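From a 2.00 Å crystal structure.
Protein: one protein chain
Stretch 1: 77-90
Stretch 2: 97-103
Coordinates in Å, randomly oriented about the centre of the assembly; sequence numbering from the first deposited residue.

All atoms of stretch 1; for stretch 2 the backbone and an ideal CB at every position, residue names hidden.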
# COMPACT_ATOMS: atom_id res chain seq x y z
N ASP A 77 -3.58 8.49 11.06
CA ASP A 77 -3.29 8.24 12.46
C ASP A 77 -1.98 7.49 12.69
O ASP A 77 -1.45 7.52 13.80
CB ASP A 77 -4.45 7.47 13.10
CG ASP A 77 -5.78 8.17 12.91
OD1 ASP A 77 -5.94 9.28 13.47
OD2 ASP A 77 -6.64 7.63 12.19
N LEU A 78 -1.44 6.83 11.66
CA LEU A 78 -0.17 6.15 11.83
C LEU A 78 0.97 7.17 11.92
O LEU A 78 0.85 8.29 11.40
CB LEU A 78 0.08 5.18 10.67
CG LEU A 78 -0.83 3.96 10.55
CD1 LEU A 78 -0.44 3.11 9.34
CD2 LEU A 78 -0.79 3.13 11.82
N PRO A 79 2.07 6.83 12.58
CA PRO A 79 3.23 7.73 12.60
C PRO A 79 3.73 7.98 11.19
O PRO A 79 3.57 7.16 10.29
CB PRO A 79 4.27 6.96 13.43
CG PRO A 79 3.50 5.95 14.19
CD PRO A 79 2.32 5.59 13.34
N ALA A 80 4.33 9.16 11.00
CA ALA A 80 4.96 9.48 9.73
C ALA A 80 5.98 8.41 9.37
O ALA A 80 6.72 7.92 10.23
CB ALA A 80 5.62 10.86 9.79
N GLY A 81 6.02 8.05 8.10
CA GLY A 81 6.87 6.95 7.64
C GLY A 81 6.22 5.59 7.75
O GLY A 81 6.19 4.84 6.77
N VAL A 82 5.72 5.25 8.94
CA VAL A 82 4.92 4.04 9.08
C VAL A 82 3.72 4.10 8.15
O VAL A 82 3.34 3.10 7.52
CB VAL A 82 4.48 3.86 10.54
CG1 VAL A 82 3.50 2.69 10.66
CG2 VAL A 82 5.69 3.63 11.45
N ASP A 83 3.09 5.28 8.04
CA ASP A 83 1.94 5.44 7.15
C ASP A 83 2.31 5.07 5.72
O ASP A 83 1.59 4.31 5.06
CB ASP A 83 1.40 6.88 7.24
CG ASP A 83 2.49 7.94 7.16
OD1 ASP A 83 3.66 7.62 6.84
OD2 ASP A 83 2.18 9.13 7.41
N HIS A 84 3.44 5.58 5.22
CA HIS A 84 3.81 5.33 3.83
C HIS A 84 4.14 3.86 3.59
O HIS A 84 3.72 3.29 2.58
CB HIS A 84 5.00 6.21 3.43
CG HIS A 84 5.47 5.98 2.03
ND1 HIS A 84 4.74 6.36 0.92
CD2 HIS A 84 6.60 5.40 1.55
CE1 HIS A 84 5.39 6.03 -0.18
NE2 HIS A 84 6.52 5.44 0.17
N ALA A 85 4.89 3.24 4.50
CA ALA A 85 5.21 1.83 4.36
C ALA A 85 3.95 0.98 4.33
O ALA A 85 3.86 0.01 3.56
CB ALA A 85 6.13 1.38 5.50
N THR A 86 2.97 1.31 5.17
CA THR A 86 1.74 0.54 5.22
C THR A 86 0.88 0.81 3.99
O THR A 86 0.25 -0.12 3.45
CB THR A 86 0.98 0.88 6.50
OG1 THR A 86 1.85 0.65 7.62
CG2 THR A 86 -0.27 0.02 6.64
N LEU A 87 0.86 2.06 3.51
CA LEU A 87 0.08 2.40 2.33
C LEU A 87 0.56 1.64 1.10
O LEU A 87 -0.25 1.08 0.34
CB LEU A 87 0.14 3.90 2.07
CG LEU A 87 -0.42 4.40 0.74
CD1 LEU A 87 -1.92 4.16 0.65
CD2 LEU A 87 -0.10 5.88 0.54
N ASP A 88 1.87 1.61 0.86
CA ASP A 88 2.35 0.93 -0.34
C ASP A 88 2.07 -0.57 -0.28
O ASP A 88 1.65 -1.16 -1.29
CB ASP A 88 3.84 1.17 -0.56
CG ASP A 88 4.29 0.63 -1.90
OD1 ASP A 88 4.04 1.30 -2.92
OD2 ASP A 88 4.86 -0.48 -1.95
N PHE A 89 2.30 -1.19 0.87
CA PHE A 89 1.92 -2.59 1.07
C PHE A 89 0.43 -2.77 0.79
O PHE A 89 0.02 -3.72 0.10
CB PHE A 89 2.29 -3.01 2.50
CG PHE A 89 2.39 -4.50 2.72
CD1 PHE A 89 1.94 -5.42 1.78
CD2 PHE A 89 2.93 -4.99 3.91
CE1 PHE A 89 2.04 -6.78 2.01
CE2 PHE A 89 3.03 -6.35 4.15
CZ PHE A 89 2.58 -7.25 3.19
N ALA A 90 -0.40 -1.85 1.29
CA ALA A 90 -1.84 -1.92 1.05
C ALA A 90 -2.16 -1.81 -0.44
O ALA A 90 -3.05 -2.50 -0.94
CB ALA A 90 -2.56 -0.83 1.83
N UNK A 97 -4.25 -7.28 4.27
CA UNK A 97 -2.98 -7.99 4.41
C UNK A 97 -1.89 -7.07 4.95
O UNK A 97 -1.05 -7.49 5.75
CB UNK A 97 -2.55 -8.58 3.07
N UNK A 98 -1.89 -5.80 4.53
CA UNK A 98 -0.89 -4.87 5.02
C UNK A 98 -1.07 -4.61 6.52
O UNK A 98 -0.11 -4.64 7.29
CB UNK A 98 -0.96 -3.56 4.24
N UNK A 99 -2.32 -4.38 6.94
CA UNK A 99 -2.59 -4.11 8.36
C UNK A 99 -2.33 -5.36 9.20
O UNK A 99 -1.83 -5.27 10.32
CB UNK A 99 -4.03 -3.63 8.55
N UNK A 100 -2.65 -6.55 8.66
CA UNK A 100 -2.36 -7.79 9.38
C UNK A 100 -0.86 -7.93 9.64
O UNK A 100 -0.45 -8.37 10.73
CB UNK A 100 -2.87 -9.00 8.59
N UNK A 101 -0.03 -7.57 8.66
CA UNK A 101 1.41 -7.67 8.85
C UNK A 101 1.92 -6.60 9.81
O UNK A 101 2.84 -6.85 10.59
CB UNK A 101 2.13 -7.56 7.50
N UNK A 102 1.34 -5.40 9.76
CA UNK A 102 1.69 -4.38 10.74
C UNK A 102 1.32 -4.84 12.14
O UNK A 102 2.06 -4.60 13.10
CB UNK A 102 0.99 -3.06 10.41
N UNK A 103 0.18 -5.51 12.27
CA UNK A 103 -0.24 -6.04 13.56
C UNK A 103 0.71 -7.14 14.04
O UNK A 103 1.05 -7.20 15.23
CB UNK A 103 -1.67 -6.58 13.47

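The second stretch is helical throughout, its backbone angles all near -65/-40, and it runs at 137° to helix 82-90 with the axes 8.6 Å apart at their closest. Stretch 1 presents a largely apolar surface to it, formed by Leu-78, Val-82, Thr-86, Phe-89 and Ala-90.

At position 97 CA-to-CB points sideways, and the ideal CB lies 5.0 Å from Phe-89 CE1. No charged group of stretch 1 is close by, so many residues with an aliphatic stem would suit, polar-ended ones included. The deposited residue is Arg-97, whose CG comes 4.0 Å from Phe-89 CE1; from CG the side chain leads away from the ring, and its guanidinium group makes no hydrogen bond or salt bridge to stretch 1.

Position 98 is the most restricted. Its CB points toward stretch 1 and already lies 3.5 Å from Ala-90 N, 3.7 Å from Phe-89 CB and 3.7 Å from Thr-86 O. Ala-90 N, bonded to Thr-86 O within the helix (2.8 Å), has no hydrogen to offer; the close packing is what limits the side chain. Only a very small side chain, alanine or glycine, looks comfortable. Ala-98 is found, its CB 4.0 Å from Ala-90 CB. The CA atoms of Ala-90 and Ala-98 are 5.0 Å apart, and this close approach also sets Ala-98 CA over one face of the Phe-89 ring, 4.1 Å from its centroid and 15° off the normal, a CH-pi contact.

Position 99 points away, and nothing of stretch 1 lies within 5.5 Å of its ideal CB, so the visible atoms scarcely restrict the choice; it is Val-99. Position 100 is likewise out of reach, leaving polar and apolar residues equally possible. It is Lys-100, with an extended side chain.

Position 101 points toward stretch 1, with its ideal CB 3.7 Å from Phe-89 CE2. An apolar residue able to turn past the ring would fit, whether leucine, methionine or isoleucine. In Met-101 the CB itself makes the closest contact, 3.7 Å from Phe-89 CE2.

At position 102 the CB again points toward stretch 1 but has more room, 4.7 Å from Thr-86 OG1. That hydroxyl donates to Val-82 O (2.9 Å) and could only accept; the methyl groups of Leu-78 and Val-82 favour a medium-sized aliphatic side chain, without excluding a donor. Leu-102 reaches them with both methyls: CD2 lies 4.1 Å from Leu-78 CD2 and 4.2 Å from Thr-86 OG1, while CD1 lies 4.3 Å from Val-82 CG1.

Position 103 is beyond stretch 1's reach and unconstrained by it. Gln-103 occupies it, its amide hydrogen-bonded elsewhere in the structure.

Stretch 2 97-103: RAVKMLQ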
# COMPACT_ATOMS: atom_id res chain seq x y z
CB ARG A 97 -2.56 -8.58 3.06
CG ARG A 97 -1.11 -9.05 2.98
CD ARG A 97 -0.85 -10.25 3.89
NE ARG A 97 -1.94 -11.22 3.84
CZ ARG A 97 -2.28 -12.00 4.85
NH1 ARG A 97 -1.62 -11.94 6.00
NH2 ARG A 97 -3.30 -12.85 4.72
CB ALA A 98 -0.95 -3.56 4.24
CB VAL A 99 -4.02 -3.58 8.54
CG1 VAL A 99 -4.38 -3.48 10.02
CG2 VAL A 99 -4.16 -2.21 7.89
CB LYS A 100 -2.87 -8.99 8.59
CG LYS A 100 -4.37 -9.23 8.71
CD LYS A 100 -4.81 -10.39 7.82
CE LYS A 100 -6.31 -10.62 7.90
NZ LYS A 100 -6.71 -11.93 7.32
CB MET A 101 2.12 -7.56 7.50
CG MET A 101 3.41 -8.37 7.42
SD MET A 101 3.14 -10.16 7.52
CE MET A 101 1.78 -10.37 6.38
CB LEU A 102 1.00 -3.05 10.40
CG LEU A 102 1.15 -1.95 11.46
CD1 LEU A 102 2.59 -1.45 11.51
CD2 LEU A 102 0.19 -0.80 11.20
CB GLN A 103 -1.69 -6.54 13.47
CG GLN A 103 -2.71 -5.39 13.38
CD GLN A 103 -4.09 -5.80 12.90
OE1 GLN A 103 -4.23 -6.69 12.06
NE2 GLN A 103 -5.11 -5.13 13.41
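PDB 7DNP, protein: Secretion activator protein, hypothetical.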